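Side-chain contact in heat-inducible transcription repressor hrcA homolog (Thermotoga maritima, PDB 1STZ), which probably represses class I heat shock genes, the grpE-dnaK-dnaJ and groELS operons, as a DNA-binding transcriptional regulator: residues 86-91 and 312-317. Numbering follows the deposited sequence.
Sequences FYYEEM and TKYDRN
The junction between the N-terminal helical part of HrcA and its C-terminal domain is made here by three side chains of helix 81-94, Tyr87, Tyr88 and Met91, facing the first turn of helix 314-334. Between 86-91 and 312-317 no direct hydrogen bond forms; van der Waals contact and one water join them. Tyr314 faces both tyrosines from across the seam. Its CB lies 3.9 Å from Tyr88 CD1, at the edge of that ring, and the two side chains cross at about a right angle. Tyr314 CD1 meets Tyr87 CD2 more loosely, at 4.2 Å, at the edge of the Tyr87 ring. The Tyr314 ring is backed from its own segment by CG2 of Thr312, 3.8 Å above the ring centre, while its hydroxyl is hydrogen-bonded to the carbonyl oxygen of Lys310.

Polar contact comes through the water, which lies in the plane of the Tyr87 ring, 2.7 Å from its OH, and accepts a longer bond from Asp315 N at 3.3 Å. This amide belongs to the first turn of its helix, so the water gives it an acceptor. Met91 lays CG over one face of Tyr87, and bends at chi2 and chi3 (-93° and 43°) bring CE to 3.4 Å from Asp315 OD2. The other carboxylate oxygen, OD1, is hydrogen-bonded to Ser95 OG, just past the end of helix 81-94; Met91 O is also within bonding reach of that hydroxyl, which has one proton to share.

Around this seam, helix 17-33 packs on Tyr87 and Met91 through Tyr24 and Val27, whereas strand 272-275 of the five-stranded sheet receives Tyr88 on Val273 and Tyr314 on Ile275, with Ala288 of strand 287-296 also touching Tyr314.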
ATOM      1  N   PHE A  86      -3.938  23.537  23.666  1.00 19.27           N
ATOM      2  CA  PHE A  86      -5.261  24.065  23.332  1.00 19.33           C
ATOM      3  C   PHE A  86      -5.648  23.603  21.935  1.00 18.78           C
ATOM      4  O   PHE A  86      -6.748  23.137  21.731  1.00 18.30           O
ATOM      5  CB  PHE A  86      -5.275  25.596  23.403  1.00 19.79           C
ATOM      6  CG  PHE A  86      -6.550  26.210  22.883  1.00 21.11           C
ATOM      7  CD1 PHE A  86      -7.627  26.403  23.725  1.00 22.28           C
ATOM      8  CD2 PHE A  86      -6.672  26.561  21.541  1.00 22.26           C
ATOM      9  CE1 PHE A  86      -8.814  26.963  23.244  1.00 23.51           C
ATOM     10  CE2 PHE A  86      -7.839  27.129  21.058  1.00 23.44           C
ATOM     11  CZ  PHE A  86      -8.911  27.326  21.907  1.00 23.39           C
ATOM     12  N   TYR A  87      -4.716  23.711  20.985  1.00 18.75           N
ATOM     13  CA  TYR A  87      -4.971  23.316  19.596  1.00 18.32           C
ATOM     14  C   TYR A  87      -5.346  21.843  19.517  1.00 17.90           C
ATOM     15  O   TYR A  87      -6.365  21.501  18.939  1.00 17.61           O
ATOM     16  CB  TYR A  87      -3.754  23.594  18.720  1.00 18.71           C
ATOM     17  CG  TYR A  87      -3.846  23.054  17.315  1.00 19.44           C
ATOM     18  CD1 TYR A  87      -4.533  23.745  16.322  1.00 20.77           C
ATOM     19  CD2 TYR A  87      -3.226  21.855  16.969  1.00 22.01           C
ATOM     20  CE1 TYR A  87      -4.617  23.241  15.012  1.00 21.78           C
ATOM     21  CE2 TYR A  87      -3.293  21.348  15.673  1.00 21.14           C
ATOM     22  CZ  TYR A  87      -3.987  22.044  14.698  1.00 22.76           C
ATOM     23  OH  TYR A  87      -4.053  21.532  13.410  1.00 22.94           O
ATOM     24  N   TYR A  88      -4.539  20.980  20.128  1.00 17.05           N
ATOM     25  CA  TYR A  88      -4.816  19.536  20.162  1.00 16.36           C
ATOM     26  C   TYR A  88      -6.210  19.199  20.718  1.00 16.65           C
ATOM     27  O   TYR A  88      -6.917  18.368  20.142  1.00 15.91           O
ATOM     28  CB  TYR A  88      -3.751  18.804  20.987  1.00 15.87           C
ATOM     29  CG  TYR A  88      -3.987  17.323  21.171  1.00 15.42           C
ATOM     30  CD1 TYR A  88      -3.750  16.426  20.143  1.00 17.04           C
ATOM     31  CD2 TYR A  88      -4.443  16.819  22.377  1.00 14.68           C
ATOM     32  CE1 TYR A  88      -3.991  15.054  20.309  1.00 17.50           C
ATOM     33  CE2 TYR A  88      -4.662  15.467  22.562  1.00 15.37           C
ATOM     34  CZ  TYR A  88      -4.433  14.585  21.526  1.00 15.55           C
ATOM     35  OH  TYR A  88      -4.657  13.242  21.710  1.00 18.25           O
ATOM     36  N   GLU A  89      -6.580  19.811  21.839  1.00 17.28           N
ATOM     37  CA  GLU A  89      -7.882  19.557  22.460  1.00 18.77           C
ATOM     38  C   GLU A  89      -9.037  19.928  21.528  1.00 18.98           C
ATOM     39  O   GLU A  89     -10.047  19.239  21.490  1.00 18.85           O
ATOM     40  CB  GLU A  89      -8.032  20.338  23.773  1.00 19.18           C
ATOM     41  CG  GLU A  89      -7.153  19.847  24.920  1.00 20.76           C
ATOM     42  CD  GLU A  89      -7.486  18.431  25.345  1.00 22.61           C
ATOM     43  OE1 GLU A  89      -8.686  18.121  25.556  1.00 24.98           O
ATOM     44  OE2 GLU A  89      -6.551  17.618  25.476  1.00 23.22           O
ATOM     45  N   GLU A  90      -8.879  21.016  20.781  1.00 19.96           N
ATOM     46  CA  GLU A  90      -9.911  21.459  19.851  1.00 21.41           C
ATOM     47  C   GLU A  90      -9.997  20.551  18.626  1.00 21.74           C
ATOM     48  O   GLU A  90     -11.091  20.315  18.123  1.00 22.05           O
ATOM     49  CB  GLU A  90      -9.681  22.913  19.423  1.00 21.70           C
ATOM     50  CG  GLU A  90      -9.990  23.932  20.524  1.00 24.28           C
ATOM     51  CD  GLU A  90     -11.476  24.015  20.888  1.00 26.05           C
ATOM     52  OE1 GLU A  90     -12.346  23.699  20.028  1.00 25.87           O
ATOM     53  OE2 GLU A  90     -11.778  24.408  22.044  1.00 27.41           O
ATOM     54  N   MET A  91      -8.868  20.022  18.157  1.00 22.48           N
ATOM     55  CA  MET A  91      -8.897  19.084  17.021  1.00 23.42           C
ATOM     56  C   MET A  91      -9.486  17.754  17.431  1.00 23.22           C
ATOM     57  O   MET A  91     -10.158  17.118  16.636  1.00 22.93           O
ATOM     58  CB  MET A  91      -7.512  18.849  16.419  1.00 23.87           C
ATOM     59  CG  MET A  91      -6.883  20.092  15.815  1.00 26.89           C
ATOM     60  SD  MET A  91      -7.195  20.319  14.031  1.00 33.28           S
ATOM     61  CE  MET A  91      -8.931  19.904  13.829  1.00 33.36           C
ATOM     62  N   THR A 312       4.039  19.784  14.837  1.00 17.91           N
ATOM     63  CA  THR A 312       3.631  18.635  14.037  1.00 17.99           C
ATOM     64  C   THR A 312       2.132  18.638  13.811  1.00 18.73           C
ATOM     65  O   THR A 312       1.384  19.356  14.488  1.00 20.32           O
ATOM     66  CB  THR A 312       4.092  17.329  14.747  1.00 17.76           C
ATOM     67  OG1 THR A 312       3.812  16.179  13.938  1.00 18.29           O
ATOM     68  CG2 THR A 312       3.310  17.074  16.045  1.00 15.84           C
ATOM     69  N   LYS A 313       1.682  17.830  12.873  1.00 19.22           N
ATOM     70  CA  LYS A 313       0.261  17.729  12.566  1.00 19.81           C
ATOM     71  C   LYS A 313      -0.437  16.794  13.547  1.00 20.15           C
ATOM     72  O   LYS A 313      -0.522  15.593  13.292  1.00 20.47           O
ATOM     73  CB  LYS A 313       0.098  17.229  11.130  1.00 20.47           C
ATOM     74  CG  LYS A 313       0.655  18.207  10.079  1.00 22.31           C
ATOM     75  CD  LYS A 313       0.478  17.667   8.672  1.00 26.13           C
ATOM     76  CE  LYS A 313       0.485  18.782   7.616  1.00 28.60           C
ATOM     77  NZ  LYS A 313       0.264  18.230   6.240  1.00 29.83           N
ATOM     78  N   TYR A 314      -0.928  17.348  14.665  1.00 19.87           N
ATOM     79  CA  TYR A 314      -1.460  16.562  15.769  1.00 19.89           C
ATOM     80  C   TYR A 314      -2.653  15.672  15.386  1.00 20.67           C
ATOM     81  O   TYR A 314      -2.737  14.542  15.843  1.00 20.66           O
ATOM     82  CB  TYR A 314      -1.826  17.458  16.968  1.00 19.59           C
ATOM     83  CG  TYR A 314      -0.597  17.962  17.724  1.00 18.72           C
ATOM     84  CD1 TYR A 314       0.016  19.170  17.384  1.00 17.09           C
ATOM     85  CD2 TYR A 314      -0.049  17.218  18.764  1.00 17.46           C
ATOM     86  CE1 TYR A 314       1.154  19.626  18.074  1.00 17.37           C
ATOM     87  CE2 TYR A 314       1.069  17.653  19.454  1.00 18.15           C
ATOM     88  CZ  TYR A 314       1.671  18.849  19.101  1.00 18.28           C
ATOM     89  OH  TYR A 314       2.782  19.227  19.795  1.00 19.40           O
ATOM     90  N   ASP A 315      -3.551  16.176  14.553  1.00 21.01           N
ATOM     91  CA  ASP A 315      -4.763  15.441  14.172  1.00 21.83           C
ATOM     92  C   ASP A 315      -4.360  14.229  13.341  1.00 20.62           C
ATOM     93  O   ASP A 315      -4.846  13.138  13.554  1.00 20.44           O
ATOM     94  CB  ASP A 315      -5.700  16.347  13.364  1.00 22.49           C
ATOM     95  CG  ASP A 315      -7.157  15.892  13.377  1.00 27.31           C
ATOM     96  OD1 ASP A 315      -7.463  14.698  13.563  1.00 32.56           O
ATOM     97  OD2 ASP A 315      -8.092  16.694  13.166  1.00 35.82           O
ATOM     98  N   ARG A 316      -3.454  14.427  12.402  1.00 20.16           N
ATOM     99  CA  ARG A 316      -2.952  13.313  11.592  1.00 19.63           C
ATOM    100  C   ARG A 316      -2.288  12.276  12.501  1.00 18.71           C
ATOM    101  O   ARG A 316      -2.585  11.090  12.395  1.00 18.28           O
ATOM    102  CB  ARG A 316      -2.001  13.818  10.500  1.00 19.47           C
ATOM    103  CG  ARG A 316      -1.333  12.742   9.649  1.00 20.45           C
ATOM    104  CD  ARG A 316       0.010  13.158   9.042  1.00 22.37           C
ATOM    105  NE  ARG A 316       0.987  13.574  10.054  1.00 23.99           N
ATOM    106  CZ  ARG A 316       2.144  14.198   9.808  1.00 25.35           C
ATOM    107  NH1 ARG A 316       2.504  14.503   8.576  1.00 27.08           N
ATOM    108  NH2 ARG A 316       2.942  14.543  10.813  1.00 26.40           N
ATOM    109  N   ASN A 317      -1.447  12.729  13.421  1.00 18.22           N
ATOM    110  CA  ASN A 317      -0.684  11.816  14.273  1.00 18.34           C
ATOM    111  C   ASN A 317      -1.581  10.993  15.200  1.00 18.15           C
ATOM    112  O   ASN A 317      -1.331   9.805  15.419  1.00 17.58           O
ATOM    113  CB  ASN A 317       0.364  12.558  15.113  1.00 18.25           C
ATOM    114  CG  ASN A 317       1.446  13.201  14.278  1.00 17.51           C
ATOM    115  OD1 ASN A 317       1.522  13.015  13.069  1.00 19.19           O
ATOM    116  ND2 ASN A 317       2.285  13.984  14.927  1.00 19.09           N
TER
HETATM  117  O   HOH W   1      -3.117  18.993  12.991  1.00 37.61           O